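Long-range contact in uncharacterized protein (Arthrobacter sp., PDB 3BL4), which is of unknown function but belongs to a domain family of the STAS clan and forms a dimer in the crystal: residues T10-L24 with E38-D50. Numbering follows the deposited sequence.
Sequences TEAGLTLGGDGILRL and ERAMLRVNQLCGD
L14 and L22 sit on neighbouring antiparallel strands, 14-16 and 22-24, and both face V44 and L47 of helix 38-48. The helix runs roughly along strand 14-16, at 27° and 9.4 Å between axes, and roughly antiparallel to strand 22-24 (156°). A type I turn from G17 to G20 joins the strands.

L14 reaches L47 tip to tip, its CG lying 3.6 Å from L47 CD2. L14 CG stands anti to the backbone N (chi1 177°), which brings L14 CD2 onto the helix backbone, 3.3 Å from R43 O. L14 crosses V44 at about a right angle. L22 packs nearer the C-terminal end of the helix, with its CD1 3.4 Å from C48 SG and also against V44 CG1. L24 CD2 packs on A40 CB at 3.9 Å.

At the margin, the bent R43 side chain turns its guanidinium to the loop before the strands. R43 NH2 donates to T10 O at 3.0 Å; the donor lies in the carbonyl plane, but T10 O is tilted somewhat from the guanidinium plane. A12 CB covers one guanidinium face.

M55 of strand 53-58 touches both L22 and V44. The helix packs on one face of the sheet as the crossover of a beta-alpha-beta unit, strand 22-25, helix 34-48, strand 53-58.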
# COMPACT_ATOMS: atom_id res chain seq x y z
N THR A 10 5.74 23.24 -10.54
CA THR A 10 4.31 23.00 -10.43
C THR A 10 3.92 22.88 -8.95
O THR A 10 4.68 22.32 -8.17
CB THR A 10 3.97 21.70 -11.18
OG1 THR A 10 4.21 21.92 -12.59
CG2 THR A 10 2.54 21.29 -10.96
N GLU A 11 2.75 23.42 -8.57
CA GLU A 11 2.31 23.40 -7.15
C GLU A 11 2.28 21.97 -6.59
O GLU A 11 2.75 21.71 -5.48
CB GLU A 11 0.92 24.05 -6.97
CG GLU A 11 0.90 25.59 -7.08
CD GLU A 11 -0.52 26.16 -7.07
N ALA A 12 1.71 21.07 -7.40
CA ALA A 12 1.63 19.63 -7.10
C ALA A 12 0.69 19.34 -5.92
O ALA A 12 0.79 18.28 -5.30
CB ALA A 12 3.04 19.05 -6.84
N GLY A 13 -0.21 20.29 -5.63
CA GLY A 13 -1.04 20.27 -4.43
C GLY A 13 -0.25 20.11 -3.13
O GLY A 13 -0.71 19.44 -2.21
N LEU A 14 0.95 20.70 -3.07
CA LEU A 14 1.86 20.48 -1.95
C LEU A 14 2.32 21.81 -1.36
O LEU A 14 2.71 22.70 -2.11
CB LEU A 14 3.06 19.62 -2.41
CG LEU A 14 4.19 19.32 -1.41
CD1 LEU A 14 3.74 18.51 -0.19
CD2 LEU A 14 5.31 18.60 -2.13
N THR A 15 2.26 21.92 -0.03
CA THR A 15 2.74 23.08 0.71
C THR A 15 3.39 22.63 2.03
O THR A 15 2.97 21.65 2.62
CB THR A 15 1.59 24.06 1.02
OG1 THR A 15 0.68 23.45 1.92
CG2 THR A 15 0.83 24.48 -0.25
N LEU A 16 4.45 23.33 2.44
CA LEU A 16 4.99 23.23 3.80
C LEU A 16 4.55 24.49 4.52
O LEU A 16 4.92 25.60 4.13
CB LEU A 16 6.52 23.11 3.81
CG LEU A 16 7.22 23.10 5.19
CD1 LEU A 16 6.85 21.87 6.00
CD2 LEU A 16 8.75 23.22 5.05
N GLY A 17 3.75 24.30 5.57
CA GLY A 17 3.20 25.42 6.33
C GLY A 17 4.20 26.06 7.27
O GLY A 17 5.25 25.48 7.59
N GLY A 18 3.86 27.27 7.72
CA GLY A 18 4.60 27.95 8.79
C GLY A 18 4.48 27.21 10.11
O GLY A 18 5.37 27.29 10.95
N ASP A 19 3.38 26.47 10.30
CA ASP A 19 3.22 25.56 11.44
C ASP A 19 4.13 24.32 11.38
O ASP A 19 4.09 23.49 12.29
CB ASP A 19 1.74 25.11 11.58
CG ASP A 19 1.17 24.48 10.31
OD1 ASP A 19 1.94 24.23 9.36
OD2 ASP A 19 -0.06 24.25 10.26
N GLY A 20 4.92 24.18 10.31
CA GLY A 20 5.86 23.07 10.16
C GLY A 20 5.23 21.76 9.69
O GLY A 20 5.88 20.72 9.70
N ILE A 21 3.98 21.82 9.27
CA ILE A 21 3.26 20.64 8.80
C ILE A 21 3.19 20.66 7.28
O ILE A 21 2.85 21.68 6.70
CB ILE A 21 1.87 20.58 9.47
CG1 ILE A 21 2.05 20.19 10.94
CG2 ILE A 21 0.98 19.61 8.77
CD1 ILE A 21 0.87 20.48 11.81
N LEU A 22 3.56 19.55 6.64
CA LEU A 22 3.36 19.37 5.19
C LEU A 22 1.91 19.03 4.90
O LEU A 22 1.31 18.25 5.63
CB LEU A 22 4.22 18.24 4.63
CG LEU A 22 5.75 18.38 4.59
CD1 LEU A 22 6.41 17.00 4.63
CD2 LEU A 22 6.19 19.15 3.37
N ARG A 23 1.35 19.61 3.84
CA ARG A 23 0.01 19.26 3.37
C ARG A 23 0.07 18.87 1.91
O ARG A 23 0.43 19.68 1.06
CB ARG A 23 -0.96 20.43 3.60
CG ARG A 23 -1.13 20.68 5.07
CD ARG A 23 -2.02 21.84 5.42
NE ARG A 23 -1.80 22.17 6.83
CZ ARG A 23 -2.69 22.74 7.64
NH1 ARG A 23 -3.90 23.05 7.20
NH2 ARG A 23 -2.36 22.98 8.90
N LEU A 24 -0.27 17.61 1.64
CA LEU A 24 -0.34 17.07 0.29
C LEU A 24 -1.79 16.79 -0.13
O LEU A 24 -2.52 16.08 0.54
CB LEU A 24 0.48 15.78 0.19
CG LEU A 24 0.49 15.02 -1.14
CD1 LEU A 24 1.09 15.84 -2.29
CD2 LEU A 24 1.19 13.67 -0.97
N GLU A 38 3.76 7.66 -6.38
CA GLU A 38 5.22 7.77 -6.27
C GLU A 38 5.70 9.20 -6.54
O GLU A 38 6.59 9.70 -5.85
CB GLU A 38 5.94 6.86 -7.27
CG GLU A 38 6.04 5.40 -6.89
CD GLU A 38 6.43 4.52 -8.09
OE1 GLU A 38 7.49 4.80 -8.71
OE2 GLU A 38 5.67 3.58 -8.42
N ARG A 39 5.14 9.83 -7.57
CA ARG A 39 5.54 11.18 -7.93
C ARG A 39 5.21 12.14 -6.80
O ARG A 39 5.98 13.04 -6.51
CB ARG A 39 4.86 11.64 -9.22
CG ARG A 39 5.43 12.95 -9.81
CD ARG A 39 5.21 13.05 -11.33
NE ARG A 39 3.83 12.70 -11.72
CZ ARG A 39 3.47 11.67 -12.49
NH1 ARG A 39 4.36 10.83 -13.03
NH2 ARG A 39 2.18 11.47 -12.74
N ALA A 40 4.06 11.93 -6.16
CA ALA A 40 3.65 12.78 -5.05
C ALA A 40 4.66 12.73 -3.91
O ALA A 40 4.95 13.75 -3.31
CB ALA A 40 2.25 12.41 -4.56
N MSE A 41 5.19 11.54 -3.61
CA MSE A 41 6.16 11.40 -2.53
C MSE A 41 7.51 11.99 -2.95
O MSE A 41 8.22 12.56 -2.11
CB MSE A 41 6.33 9.95 -2.10
CG MSE A 41 7.32 9.77 -0.94
SE MSE A 41 6.63 10.49 0.73
CE MSE A 41 5.56 9.09 1.20
N LEU A 42 7.86 11.87 -4.23
CA LEU A 42 9.09 12.47 -4.75
C LEU A 42 9.08 13.96 -4.52
O LEU A 42 10.06 14.51 -4.06
CB LEU A 42 9.29 12.18 -6.25
CG LEU A 42 10.47 12.91 -6.90
CD1 LEU A 42 11.78 12.51 -6.25
CD2 LEU A 42 10.53 12.65 -8.41
N ARG A 43 7.96 14.61 -4.82
CA ARG A 43 7.80 16.05 -4.64
C ARG A 43 7.86 16.46 -3.16
O ARG A 43 8.37 17.52 -2.84
CB ARG A 43 6.48 16.53 -5.26
CG ARG A 43 6.33 16.29 -6.78
CD ARG A 43 7.49 16.87 -7.63
NE ARG A 43 7.62 18.32 -7.47
CZ ARG A 43 6.82 19.24 -8.04
NH1 ARG A 43 5.80 18.90 -8.83
NH2 ARG A 43 7.05 20.52 -7.80
N VAL A 44 7.29 15.64 -2.29
CA VAL A 44 7.39 15.87 -0.84
C VAL A 44 8.85 15.86 -0.40
O VAL A 44 9.28 16.73 0.38
CB VAL A 44 6.66 14.78 -0.04
CG1 VAL A 44 7.10 14.82 1.43
CG2 VAL A 44 5.14 14.91 -0.19
N ASN A 45 9.59 14.87 -0.88
CA ASN A 45 11.00 14.71 -0.53
C ASN A 45 11.84 15.84 -1.09
O ASN A 45 12.69 16.35 -0.39
CB ASN A 45 11.55 13.34 -0.99
CG ASN A 45 10.98 12.17 -0.19
OD1 ASN A 45 10.58 12.33 0.96
ND2 ASN A 45 10.93 10.99 -0.82
N GLN A 46 11.59 16.24 -2.33
CA GLN A 46 12.32 17.36 -2.93
C GLN A 46 12.06 18.67 -2.18
O GLN A 46 12.97 19.48 -2.00
CB GLN A 46 11.97 17.51 -4.40
CG GLN A 46 12.44 16.37 -5.29
CD GLN A 46 12.00 16.53 -6.75
OE1 GLN A 46 10.96 17.12 -7.03
NE2 GLN A 46 12.82 16.02 -7.67
N LEU A 47 10.83 18.88 -1.72
CA LEU A 47 10.49 20.09 -0.98
C LEU A 47 11.16 20.09 0.38
O LEU A 47 11.61 21.12 0.84
CB LEU A 47 8.97 20.23 -0.83
CG LEU A 47 8.40 21.34 0.06
CD1 LEU A 47 8.96 22.69 -0.37
CD2 LEU A 47 6.89 21.33 0.00
N CYS A 48 11.20 18.93 1.04
CA CYS A 48 11.73 18.83 2.40
C CYS A 48 13.25 18.94 2.46
O CYS A 48 13.80 19.46 3.44
CB CYS A 48 11.31 17.51 3.03
SG CYS A 48 9.59 17.43 3.52
N GLY A 49 13.90 18.44 1.42
CA GLY A 49 15.35 18.41 1.39
C GLY A 49 15.83 17.58 2.56
O GLY A 49 15.42 16.44 2.71
N ASP A 50 16.68 18.19 3.39
CA ASP A 50 17.32 17.50 4.52
C ASP A 50 16.44 17.38 5.75
O ASP A 50 16.76 16.62 6.67
CB ASP A 50 18.62 18.22 4.93
CG ASP A 50 19.79 17.90 4.00
OD1 ASP A 50 19.99 16.70 3.70
OD2 ASP A 50 20.50 18.85 3.59